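Local coordinates for protein cysteine desulfurase (PDB 5VPR) that probably catalyses the pyridoxal phosphate-dependent removal of sulfur from L-cysteine, leaving L-alanine and passing the sulfur to a carrier, at residues F10-L22 with S389-I401. Sequence-based numbering, arbitrary orientation.
Sequences FDIQEIRSQFPIL and SFAVYNTFEEIDI
Arg16 of helix 12-17 and Phe19 just after it pack on Tyr393, in a buried contact that ties the N-terminal segment 10-22 of this class-V aminotransferase to the loop before its last helix, 396-413. That loop holds a type I beta turn, Ala391 to Asn394. Thr395, the N-cap of the last helix, and Glu398 in its first turn form a capping box. Phe19 and Tyr393 make a T-shaped pair. The edge of the tyrosine points at the face of Phe19, with planes at 65° and CD1 of Tyr393 over the ring centre, 3.6 Å from CE2 of Phe19. With chi1 at 40°, CG of Tyr393 lies between the backbone N and the carbonyl carbon, and the ring edge is directed at Phe19. Its hydroxyl is hydrogen-bonded to Asn36 and Gln41. CD1 of Leu22 lies 3.7 Å from CB of Tyr393 and also covers one face of the Arg16 guanidinium. CG2 of Ile15 meets CG1 of Val392 at 4.0 Å, while CD1 of Ile12 rests against the backbone carbonyls of the turn. CG2 of Thr395 packs on CD of Arg16. OE1 of Glu398 accepts from Asn394 ND2 and Thr395 N, which come from opposite faces of the carboxylate. This probably steadies the acid for Arg16. A bend at chi3 (64°) turns the guanidinium so that NH1 serves two acceptors: Tyr393 O at 2.8 Å, in the guanidinium plane, and Glu398 OE2 at 2.9 Å in a salt bridge, where NH1 comes from above the carboxylate plane and the bond is more bent.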
ATOM      1  N   PHE A  10       4.000 -16.054 -18.078  1.00101.60           N
ATOM      2  CA  PHE A  10       3.446 -15.928 -16.729  1.00 93.72           C
ATOM      3  C   PHE A  10       2.877 -17.282 -16.310  1.00 91.83           C
ATOM      4  O   PHE A  10       1.786 -17.663 -16.743  1.00100.19           O
ATOM      5  CB  PHE A  10       2.374 -14.838 -16.699  1.00 89.47           C
ATOM      6  CG  PHE A  10       1.767 -14.611 -15.343  1.00 83.80           C
ATOM      7  CD1 PHE A  10       2.356 -13.735 -14.442  1.00 79.76           C
ATOM      8  CD2 PHE A  10       0.601 -15.261 -14.972  1.00 78.73           C
ATOM      9  CE1 PHE A  10       1.797 -13.521 -13.193  1.00 74.66           C
ATOM     10  CE2 PHE A  10       0.038 -15.051 -13.724  1.00 74.71           C
ATOM     11  CZ  PHE A  10       0.638 -14.181 -12.834  1.00 73.17           C
ATOM     12  N   ASP A  11       3.613 -18.003 -15.462  1.00 78.39           N
ATOM     13  CA  ASP A  11       3.228 -19.339 -15.000  1.00 73.04           C
ATOM     14  C   ASP A  11       2.782 -19.228 -13.543  1.00 63.65           C
ATOM     15  O   ASP A  11       3.614 -19.135 -12.636  1.00 52.84           O
ATOM     16  CB  ASP A  11       4.387 -20.323 -15.166  1.00 79.53           C
ATOM     17  CG  ASP A  11       4.071 -21.718 -14.631  1.00 88.38           C
ATOM     18  OD1 ASP A  11       2.896 -22.005 -14.314  1.00 89.95           O
ATOM     19  OD2 ASP A  11       5.012 -22.535 -14.530  1.00 94.88           O
ATOM     20  N   ILE A  12       1.465 -19.265 -13.324  1.00 63.70           N
ATOM     21  CA  ILE A  12       0.929 -19.109 -11.975  1.00 59.44           C
ATOM     22  C   ILE A  12       1.483 -20.175 -11.037  1.00 58.31           C
ATOM     23  O   ILE A  12       1.699 -19.914  -9.845  1.00 51.63           O
ATOM     24  CB  ILE A  12      -0.612 -19.125 -12.015  1.00 57.53           C
ATOM     25  CG1 ILE A  12      -1.192 -18.940 -10.608  1.00 49.72           C
ATOM     26  CG2 ILE A  12      -1.134 -20.413 -12.666  1.00 62.64           C
ATOM     27  CD1 ILE A  12      -0.812 -17.629  -9.961  1.00 51.35           C
ATOM     28  N   GLN A  13       1.742 -21.377 -11.552  1.00 60.03           N
ATOM     29  CA  GLN A  13       2.256 -22.445 -10.702  1.00 65.70           C
ATOM     30  C   GLN A  13       3.715 -22.204 -10.331  1.00 62.04           C
ATOM     31  O   GLN A  13       4.134 -22.514  -9.212  1.00 60.11           O
ATOM     32  CB  GLN A  13       2.081 -23.803 -11.388  1.00 71.24           C
ATOM     33  CG  GLN A  13       0.628 -24.300 -11.429  1.00 79.79           C
ATOM     34  CD  GLN A  13      -0.049 -24.273 -10.057  1.00 86.28           C
ATOM     35  OE1 GLN A  13       0.497 -24.764  -9.068  1.00 89.43           O
ATOM     36  NE2 GLN A  13      -1.242 -23.690  -9.995  1.00 83.26           N
ATOM     37  N   GLU A  14       4.510 -21.663 -11.254  1.00 64.46           N
ATOM     38  CA  GLU A  14       5.874 -21.304 -10.889  1.00 62.21           C
ATOM     39  C   GLU A  14       5.871 -20.209  -9.832  1.00 56.59           C
ATOM     40  O   GLU A  14       6.682 -20.231  -8.898  1.00 57.70           O
ATOM     41  CB  GLU A  14       6.654 -20.874 -12.132  1.00 70.13           C
ATOM     42  CG  GLU A  14       8.168 -20.876 -11.954  1.00 78.87           C
ATOM     43  CD  GLU A  14       8.686 -19.638 -11.234  1.00 81.77           C
ATOM     44  OE1 GLU A  14       7.963 -18.618 -11.196  1.00 81.80           O
ATOM     45  OE2 GLU A  14       9.817 -19.686 -10.706  1.00 86.56           O
ATOM     46  N   ILE A  15       4.947 -19.250  -9.950  1.00 53.93           N
ATOM     47  CA  ILE A  15       4.854 -18.173  -8.966  1.00 51.61           C
ATOM     48  C   ILE A  15       4.514 -18.739  -7.593  1.00 53.61           C
ATOM     49  O   ILE A  15       5.173 -18.426  -6.593  1.00 48.38           O
ATOM     50  CB  ILE A  15       3.810 -17.129  -9.404  1.00 48.76           C
ATOM     51  CG1 ILE A  15       4.213 -16.435 -10.711  1.00 51.15           C
ATOM     52  CG2 ILE A  15       3.552 -16.129  -8.283  1.00 44.17           C
ATOM     53  CD1 ILE A  15       5.594 -15.881 -10.700  1.00 60.63           C
ATOM     54  N   ARG A  16       3.467 -19.576  -7.523  1.00 52.81           N
ATOM     55  CA  ARG A  16       3.011 -20.094  -6.234  1.00 48.54           C
ATOM     56  C   ARG A  16       4.071 -20.964  -5.573  1.00 53.93           C
ATOM     57  O   ARG A  16       4.134 -21.034  -4.339  1.00 54.87           O
ATOM     58  CB  ARG A  16       1.709 -20.897  -6.399  1.00 47.52           C
ATOM     59  CG  ARG A  16       0.458 -20.043  -6.630  1.00 47.35           C
ATOM     60  CD  ARG A  16      -0.804 -20.885  -6.809  1.00 53.01           C
ATOM     61  NE  ARG A  16      -1.156 -21.665  -5.618  1.00 50.89           N
ATOM     62  CZ  ARG A  16      -1.876 -21.207  -4.597  1.00 57.90           C
ATOM     63  NH1 ARG A  16      -2.329 -19.955  -4.595  1.00 52.23           N
ATOM     64  NH2 ARG A  16      -2.138 -22.001  -3.569  1.00 60.12           N
ATOM     65  N   SER A  17       4.901 -21.644  -6.369  1.00 47.28           N
ATOM     66  CA  SER A  17       5.963 -22.463  -5.794  1.00 56.16           C
ATOM     67  C   SER A  17       6.984 -21.635  -5.018  1.00 53.07           C
ATOM     68  O   SER A  17       7.722 -22.190  -4.200  1.00 54.19           O
ATOM     69  CB  SER A  17       6.656 -23.271  -6.901  1.00 60.47           C
ATOM     70  OG  SER A  17       7.272 -22.418  -7.850  1.00 65.75           O
ATOM     71  N   GLN A  18       7.037 -20.319  -5.240  1.00 50.26           N
ATOM     72  CA  GLN A  18       7.986 -19.480  -4.519  1.00 49.44           C
ATOM     73  C   GLN A  18       7.494 -19.068  -3.135  1.00 50.69           C
ATOM     74  O   GLN A  18       8.272 -18.476  -2.381  1.00 49.64           O
ATOM     75  CB  GLN A  18       8.314 -18.222  -5.343  1.00 44.62           C
ATOM     76  CG  GLN A  18       8.838 -18.540  -6.752  1.00 49.17           C
ATOM     77  CD  GLN A  18       9.131 -17.297  -7.586  1.00 58.51           C
ATOM     78  OE1 GLN A  18       9.744 -16.337  -7.111  1.00 56.90           O
ATOM     79  NE2 GLN A  18       8.699 -17.320  -8.842  1.00 65.22           N
ATOM     80  N   PHE A  19       6.245 -19.373  -2.773  1.00 47.65           N
ATOM     81  CA  PHE A  19       5.672 -18.902  -1.510  1.00 40.91           C
ATOM     82  C   PHE A  19       5.411 -20.076  -0.583  1.00 50.45           C
ATOM     83  O   PHE A  19       4.359 -20.734  -0.691  1.00 42.68           O
ATOM     84  CB  PHE A  19       4.383 -18.124  -1.765  1.00 36.50           C
ATOM     85  CG  PHE A  19       4.613 -16.820  -2.445  1.00 44.51           C
ATOM     86  CD1 PHE A  19       4.760 -16.755  -3.818  1.00 49.35           C
ATOM     87  CD2 PHE A  19       4.719 -15.660  -1.704  1.00 34.18           C
ATOM     88  CE1 PHE A  19       5.000 -15.538  -4.443  1.00 45.96           C
ATOM     89  CE2 PHE A  19       4.957 -14.446  -2.316  1.00 38.81           C
ATOM     90  CZ  PHE A  19       5.099 -14.382  -3.686  1.00 43.38           C
ATOM     91  N   PRO A  20       6.320 -20.378   0.346  1.00 46.38           N
ATOM     92  CA  PRO A  20       6.153 -21.604   1.147  1.00 48.14           C
ATOM     93  C   PRO A  20       4.871 -21.625   1.957  1.00 47.57           C
ATOM     94  O   PRO A  20       4.243 -22.684   2.069  1.00 44.57           O
ATOM     95  CB  PRO A  20       7.407 -21.616   2.037  1.00 44.11           C
ATOM     96  CG  PRO A  20       7.935 -20.222   1.982  1.00 50.24           C
ATOM     97  CD  PRO A  20       7.590 -19.699   0.624  1.00 46.16           C
ATOM     98  N   ILE A  21       4.428 -20.479   2.485  1.00 43.52           N
ATOM     99  CA  ILE A  21       3.229 -20.479   3.322  1.00 40.98           C
ATOM    100  C   ILE A  21       1.989 -20.936   2.553  1.00 49.37           C
ATOM    101  O   ILE A  21       0.987 -21.329   3.167  1.00 49.21           O
ATOM    102  CB  ILE A  21       3.008 -19.087   3.960  1.00 41.75           C
ATOM    103  CG1 ILE A  21       2.175 -19.222   5.247  1.00 38.50           C
ATOM    104  CG2 ILE A  21       2.310 -18.134   2.980  1.00 38.81           C
ATOM    105  CD1 ILE A  21       1.987 -17.872   5.972  1.00 39.14           C
ATOM    106  N   LEU A  22       2.032 -20.928   1.219  1.00 45.69           N
ATOM    107  CA  LEU A  22       0.857 -21.359   0.474  1.00 47.55           C
ATOM    108  C   LEU A  22       0.536 -22.831   0.693  1.00 53.60           C
ATOM    109  O   LEU A  22      -0.623 -23.221   0.526  1.00 53.98           O
ATOM    110  CB  LEU A  22       1.035 -21.060  -1.013  1.00 43.43           C
ATOM    111  CG  LEU A  22       1.045 -19.557  -1.314  1.00 48.28           C
ATOM    112  CD1 LEU A  22       0.837 -19.294  -2.799  1.00 55.63           C
ATOM    113  CD2 LEU A  22       0.022 -18.783  -0.473  1.00 43.81           C
ATOM    114  N   SER A 389      -9.274  -9.808  -0.992  1.00 41.48           N
ATOM    115  CA  SER A 389      -8.255  -9.017  -1.667  1.00 41.90           C
ATOM    116  C   SER A 389      -7.181  -9.942  -2.218  1.00 44.48           C
ATOM    117  O   SER A 389      -6.796 -10.924  -1.571  1.00 39.44           O
ATOM    118  CB  SER A 389      -7.634  -7.948  -0.725  1.00 37.54           C
ATOM    119  OG  SER A 389      -7.215  -8.502   0.522  1.00 34.66           O
ATOM    120  N   PHE A 390      -6.689  -9.605  -3.408  1.00 42.36           N
ATOM    121  CA  PHE A 390      -5.868 -10.498  -4.208  1.00 39.58           C
ATOM    122  C   PHE A 390      -4.419 -10.036  -4.277  1.00 45.57           C
ATOM    123  O   PHE A 390      -4.114  -8.836  -4.205  1.00 47.58           O
ATOM    124  CB  PHE A 390      -6.454 -10.621  -5.617  1.00 47.52           C
ATOM    125  CG  PHE A 390      -7.883 -11.070  -5.620  1.00 51.75           C
ATOM    126  CD1 PHE A 390      -8.208 -12.369  -5.257  1.00 53.72           C
ATOM    127  CD2 PHE A 390      -8.902 -10.196  -5.947  1.00 51.61           C
ATOM    128  CE1 PHE A 390      -9.522 -12.797  -5.238  1.00 56.31           C
ATOM    129  CE2 PHE A 390     -10.222 -10.623  -5.938  1.00 58.17           C
ATOM    130  CZ  PHE A 390     -10.529 -11.924  -5.577  1.00 60.67           C
ATOM    131  N   ALA A 391      -3.527 -11.019  -4.395  1.00 41.92           N
ATOM    132  CA  ALA A 391      -2.116 -10.822  -4.696  1.00 42.30           C
ATOM    133  C   ALA A 391      -1.769 -11.709  -5.887  1.00 41.55           C
ATOM    134  O   ALA A 391      -2.629 -12.409  -6.432  1.00 45.74           O
ATOM    135  CB  ALA A 391      -1.226 -11.122  -3.478  1.00 37.30           C
ATOM    136  N   VAL A 392      -0.495 -11.697  -6.281  1.00 40.84           N
ATOM    137  CA  VAL A 392      -0.108 -12.309  -7.551  1.00 37.91           C
ATOM    138  C   VAL A 392      -0.251 -13.825  -7.519  1.00 45.81           C
ATOM    139  O   VAL A 392      -0.435 -14.453  -8.567  1.00 46.81           O
ATOM    140  CB  VAL A 392       1.329 -11.889  -7.909  1.00 44.44           C
ATOM    141  CG1 VAL A 392       2.334 -12.516  -6.932  1.00 38.88           C
ATOM    142  CG2 VAL A 392       1.647 -12.258  -9.350  1.00 44.82           C
ATOM    143  N   TYR A 393      -0.183 -14.445  -6.340  1.00 41.08           N
ATOM    144  CA  TYR A 393      -0.197 -15.897  -6.245  1.00 39.77           C
ATOM    145  C   TYR A 393      -1.605 -16.483  -6.176  1.00 45.48           C
ATOM    146  O   TYR A 393      -1.747 -17.711  -6.176  1.00 51.23           O
ATOM    147  CB  TYR A 393       0.614 -16.353  -5.020  1.00 38.53           C
ATOM    148  CG  TYR A 393       0.421 -15.475  -3.803  1.00 37.82           C
ATOM    149  CD1 TYR A 393       1.474 -14.717  -3.297  1.00 33.85           C
ATOM    150  CD2 TYR A 393      -0.817 -15.391  -3.168  1.00 39.57           C
ATOM    151  CE1 TYR A 393       1.307 -13.898  -2.182  1.00 39.58           C
ATOM    152  CE2 TYR A 393      -0.998 -14.577  -2.049  1.00 37.28           C
ATOM    153  CZ  TYR A 393       0.070 -13.827  -1.567  1.00 40.61           C
ATOM    154  OH  TYR A 393      -0.098 -13.001  -0.471  1.00 34.30           O
ATOM    155  N   ASN A 394      -2.640 -15.650  -6.115  1.00 39.69           N
ATOM    156  CA  ASN A 394      -3.996 -16.173  -6.028  1.00 45.61           C
ATOM    157  C   ASN A 394      -4.465 -16.687  -7.391  1.00 50.95           C
ATOM    158  O   ASN A 394      -3.969 -16.272  -8.445  1.00 46.88           O
ATOM    159  CB  ASN A 394      -4.939 -15.107  -5.484  1.00 38.83           C
ATOM    160  CG  ASN A 394      -4.642 -14.762  -4.041  1.00 42.45           C
ATOM    161  OD1 ASN A 394      -4.529 -13.588  -3.673  1.00 40.76           O
ATOM    162  ND2 ASN A 394      -4.509 -15.791  -3.208  1.00 38.59           N
ATOM    163  N   THR A 395      -5.425 -17.616  -7.361  1.00 49.26           N
ATOM    164  CA  THR A 395      -5.846 -18.338  -8.551  1.00 50.63           C
ATOM    165  C   THR A 395      -7.357 -18.252  -8.754  1.00 55.98           C
ATOM    166  O   THR A 395      -8.125 -17.982  -7.828  1.00 54.38           O
ATOM    167  CB  THR A 395      -5.449 -19.825  -8.479  1.00 58.21           C
ATOM    168  OG1 THR A 395      -6.245 -20.470  -7.480  1.00 57.54           O
ATOM    169  CG2 THR A 395      -3.982 -19.984  -8.129  1.00 54.58           C
ATOM    170  N   PHE A 396      -7.784 -18.511  -9.990  1.00 50.34           N
ATOM    171  CA  PHE A 396      -9.216 -18.623 -10.249  1.00 59.41           C
ATOM    172  C   PHE A 396      -9.826 -19.787  -9.469  1.00 58.09           C
ATOM    173  O   PHE A 396     -10.960 -19.693  -8.987  1.00 61.20           O
ATOM    174  CB  PHE A 396      -9.467 -18.767 -11.750  1.00 61.12           C
ATOM    175  CG  PHE A 396      -8.967 -17.602 -12.552  1.00 67.40           C
ATOM    176  CD1 PHE A 396      -9.659 -16.398 -12.550  1.00 68.08           C
ATOM    177  CD2 PHE A 396      -7.798 -17.700 -13.293  1.00 71.89           C
ATOM    178  CE1 PHE A 396      -9.198 -15.313 -13.277  1.00 67.99           C
ATOM    179  CE2 PHE A 396      -7.326 -16.615 -14.022  1.00 75.91           C
ATOM    180  CZ  PHE A 396      -8.028 -15.422 -14.015  1.00 71.18           C
ATOM    181  N   GLU A 397      -9.081 -20.886  -9.317  1.00 53.01           N
ATOM    182  CA  GLU A 397      -9.582 -21.995  -8.509  1.00 65.34           C
ATOM    183  C   GLU A 397      -9.846 -21.553  -7.074  1.00 55.93           C
ATOM    184  O   GLU A 397     -10.808 -22.010  -6.442  1.00 52.66           O
ATOM    185  CB  GLU A 397      -8.601 -23.169  -8.545  1.00 64.68           C
ATOM    186  N   GLU A 398      -9.021 -20.642  -6.549  1.00 51.13           N
ATOM    187  CA  GLU A 398      -9.258 -20.156  -5.194  1.00 53.11           C
ATOM    188  C   GLU A 398     -10.512 -19.294  -5.120  1.00 57.11           C
ATOM    189  O   GLU A 398     -11.219 -19.318  -4.105  1.00 46.98           O
ATOM    190  CB  GLU A 398      -8.049 -19.374  -4.688  1.00 48.66           C
ATOM    191  CG  GLU A 398      -6.865 -20.248  -4.307  1.00 49.46           C
ATOM    192  CD  GLU A 398      -5.657 -19.423  -3.893  1.00 48.47           C
ATOM    193  OE1 GLU A 398      -5.555 -18.257  -4.341  1.00 46.80           O
ATOM    194  OE2 GLU A 398      -4.810 -19.938  -3.126  1.00 44.68           O
ATOM    195  N   ILE A 399     -10.810 -18.536  -6.181  1.00 47.45           N
ATOM    196  CA  ILE A 399     -12.026 -17.730  -6.187  1.00 52.64           C
ATOM    197  C   ILE A 399     -13.270 -18.620  -6.181  1.00 51.49           C
ATOM    198  O   ILE A 399     -14.265 -18.309  -5.517  1.00 55.07           O
ATOM    199  CB  ILE A 399     -12.016 -16.760  -7.381  1.00 48.68           C
ATOM    200  CG1 ILE A 399     -10.928 -15.691  -7.159  1.00 47.55           C
ATOM    201  CG2 ILE A 399     -13.377 -16.147  -7.556  1.00 49.97           C
ATOM    202  CD1 ILE A 399     -10.657 -14.804  -8.368  1.00 49.28           C
ATOM    203  N   ASP A 400     -13.233 -19.742  -6.905  1.00 57.23           N
ATOM    204  CA  ASP A 400     -14.359 -20.674  -6.858  1.00 58.19           C
ATOM    205  C   ASP A 400     -14.552 -21.227  -5.453  1.00 58.24           C
ATOM    206  O   ASP A 400     -15.688 -21.396  -4.994  1.00 54.46           O
ATOM    207  CB  ASP A 400     -14.156 -21.814  -7.852  1.00 61.73           C
ATOM    208  CG  ASP A 400     -14.122 -21.334  -9.285  1.00 68.74           C
ATOM    209  OD1 ASP A 400     -14.705 -20.266  -9.582  1.00 70.90           O
ATOM    210  OD2 ASP A 400     -13.506 -22.030 -10.116  1.00 65.35           O
ATOM    211  N   ILE A 401     -13.450 -21.502  -4.748  1.00 56.29           N
ATOM    212  CA  ILE A 401     -13.544 -21.963  -3.365  1.00 56.14           C
ATOM    213  C   ILE A 401     -14.186 -20.892  -2.496  1.00 52.87           C
ATOM    214  O   ILE A 401     -15.012 -21.190  -1.622  1.00 55.89           O
ATOM    215  CB  ILE A 401     -12.148 -22.364  -2.848  1.00 58.47           C
ATOM    216  CG1 ILE A 401     -11.658 -23.617  -3.576  1.00 58.56           C
ATOM    217  CG2 ILE A 401     -12.159 -22.581  -1.339  1.00 55.64           C
ATOM    218  CD1 ILE A 401     -10.274 -24.036  -3.169  1.00 63.07           C
TER
HETATM  219  O   HOH W   1      -5.197 -22.310  -2.085  1.00 50.11           O